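Local coordinates for protein phosphoribulokinase 1 (Rhodobacter sphaeroides, PDB 1A7J) that catalyses the ATP-dependent phosphorylation of D-ribulose 5-phosphate to D-ribulose 1,5-bisphosphate in the Calvin cycle, at residues D26-R31 with P278-V283. Numbering follows the deposited sequence.
Sequences DQIFRR and PLIDRV
F29 and I280 mark where the two helical segments come nearest, with 8.3 Å between the CA of F29 and the CA of I280. No hydrogen bond joins 26-31 to 278-283. The contact is small, with 129 Å² buried in all, and it is wholly apolar. I280 supplies nearly all of the second side. Its CB points toward 26-31, and its two branches end in methyls that divide the work. CG2 lies at the edge of the F29 ring, in the ring plane, 3.8 Å from CE1 of F29. CD1 of I280 reaches the same ring atom, CE1 of F29, at 3.9 Å. The ring corner at CE1 therefore meets both methyls, while CD1 of F29 stands a little farther from I280 CG2, at 4.1 Å. F29 leaves its helix obliquely, but its CG is anti to the carbonyl carbon (chi1 -55°), and this swings the ring edge back to I280. The two side chains cross at about a right angle. I28 adds a looser touch: its CB points toward 278-283, and its CG2 stops 4.3 Å from CD1 of I280. All three residues are buried. I28 also packs on T277, about one turn before I280 on helix 268-284, and F29 on V34 in the loop after its own helix. D281 and E32, the latter at the end of helix 21-32, bring two carboxylates close, which would probably repel weakly if both are charged. Helix 21-32 follows the predicted ATP-binding loop, and I28 is about 11 Å from T20 between side chains. This is plain helix-helix packing in a P-loop kinase with an adenylate kinase-like fold: the helix after the nucleotide loop is joined to the C-terminal helix 268-284.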
# COMPACT_ATOMS: atom_id res chain seq x y z
N ASP A 26 -3.00 -13.78 -0.19
CA ASP A 26 -3.70 -14.87 0.49
C ASP A 26 -3.65 -16.13 -0.39
O ASP A 26 -3.07 -17.13 0.01
CB ASP A 26 -5.16 -14.49 0.77
CG ASP A 26 -5.31 -13.50 1.93
OD1 ASP A 26 -4.36 -13.38 2.74
OD2 ASP A 26 -6.40 -12.88 2.07
N GLN A 27 -4.09 -15.97 -1.64
CA GLN A 27 -4.10 -17.04 -2.66
C GLN A 27 -2.73 -17.71 -2.80
O GLN A 27 -2.65 -18.88 -3.16
CB GLN A 27 -4.52 -16.47 -4.02
CG GLN A 27 -6.02 -16.47 -4.30
CD GLN A 27 -6.40 -15.69 -5.57
OE1 GLN A 27 -6.41 -16.24 -6.68
NE2 GLN A 27 -6.77 -14.43 -5.40
N ILE A 28 -1.67 -16.96 -2.56
CA ILE A 28 -0.33 -17.50 -2.72
C ILE A 28 0.18 -18.15 -1.44
O ILE A 28 0.72 -19.25 -1.48
CB ILE A 28 0.63 -16.40 -3.20
CG1 ILE A 28 0.20 -15.89 -4.57
CG2 ILE A 28 2.03 -16.93 -3.35
CD1 ILE A 28 0.64 -14.50 -4.78
N PHE A 29 -0.02 -17.50 -0.29
CA PHE A 29 0.36 -18.09 0.98
C PHE A 29 -0.43 -19.37 1.24
O PHE A 29 -0.00 -20.23 2.00
CB PHE A 29 0.09 -17.12 2.13
CG PHE A 29 0.73 -15.79 1.96
CD1 PHE A 29 1.92 -15.67 1.27
CD2 PHE A 29 0.17 -14.67 2.55
CE1 PHE A 29 2.54 -14.43 1.17
CE2 PHE A 29 0.76 -13.45 2.45
CZ PHE A 29 1.95 -13.32 1.76
N ARG A 30 -1.64 -19.46 0.69
CA ARG A 30 -2.46 -20.65 0.82
C ARG A 30 -1.96 -21.71 -0.17
O ARG A 30 -1.79 -22.88 0.18
CB ARG A 30 -3.91 -20.32 0.52
CG ARG A 30 -4.83 -21.52 0.51
CD ARG A 30 -5.97 -21.30 -0.47
NE ARG A 30 -5.93 -22.28 -1.56
CZ ARG A 30 -5.65 -21.99 -2.82
NH1 ARG A 30 -5.50 -20.72 -3.19
NH2 ARG A 30 -5.54 -22.97 -3.72
N ARG A 31 -1.65 -21.25 -1.38
CA ARG A 31 -1.10 -22.07 -2.44
C ARG A 31 0.24 -22.66 -2.03
O ARG A 31 0.62 -23.71 -2.52
CB ARG A 31 -0.92 -21.22 -3.69
CG ARG A 31 -0.95 -21.97 -5.00
CD ARG A 31 -1.74 -21.18 -6.03
NE ARG A 31 -3.16 -21.14 -5.71
CZ ARG A 31 -4.09 -20.58 -6.48
NH1 ARG A 31 -3.73 -19.84 -7.52
NH2 ARG A 31 -5.38 -20.70 -6.17
N PRO A 278 7.01 -17.21 -7.01
CA PRO A 278 8.42 -17.57 -6.79
C PRO A 278 9.35 -16.68 -5.94
O PRO A 278 10.41 -17.12 -5.50
CB PRO A 278 8.97 -17.71 -8.22
CG PRO A 278 8.10 -16.88 -9.04
CD PRO A 278 6.73 -17.12 -8.45
N LEU A 279 9.04 -15.40 -5.81
CA LEU A 279 9.83 -14.60 -4.91
C LEU A 279 9.46 -14.96 -3.47
O LEU A 279 10.34 -15.14 -2.64
CB LEU A 279 9.62 -13.11 -5.16
CG LEU A 279 9.54 -12.60 -6.59
CD1 LEU A 279 9.75 -11.12 -6.57
CD2 LEU A 279 10.58 -13.27 -7.45
N ILE A 280 8.17 -15.19 -3.22
CA ILE A 280 7.69 -15.53 -1.89
C ILE A 280 8.09 -16.93 -1.52
O ILE A 280 8.21 -17.26 -0.35
CB ILE A 280 6.16 -15.38 -1.79
CG1 ILE A 280 5.81 -13.89 -1.83
CG2 ILE A 280 5.64 -15.98 -0.49
CD1 ILE A 280 4.37 -13.58 -2.11
N ASP A 281 8.37 -17.74 -2.53
CA ASP A 281 8.92 -19.06 -2.28
C ASP A 281 10.40 -18.95 -1.98
O ASP A 281 10.84 -19.34 -0.90
CB ASP A 281 8.69 -19.98 -3.48
CG ASP A 281 7.27 -20.52 -3.54
OD1 ASP A 281 6.64 -20.73 -2.47
OD2 ASP A 281 6.77 -20.76 -4.66
N ARG A 282 11.15 -18.30 -2.85
CA ARG A 282 12.59 -18.13 -2.65
C ARG A 282 12.88 -17.46 -1.31
O ARG A 282 14.03 -17.29 -0.91
CB ARG A 282 13.18 -17.29 -3.78
CG ARG A 282 13.61 -18.14 -5.05
CD ARG A 282 15.10 -18.57 -4.88
NE ARG A 282 15.97 -17.36 -4.77
CZ ARG A 282 17.13 -17.32 -4.09
NH1 ARG A 282 17.50 -18.36 -3.30
NH2 ARG A 282 17.94 -16.23 -4.19
N VAL A 283 11.81 -16.95 -0.71
CA VAL A 283 11.89 -16.18 0.51
C VAL A 283 11.55 -17.13 1.68
O VAL A 283 12.32 -17.23 2.63
CB VAL A 283 10.92 -14.92 0.39
CG1 VAL A 283 9.68 -15.08 1.25
CG2 VAL A 283 11.66 -13.60 0.71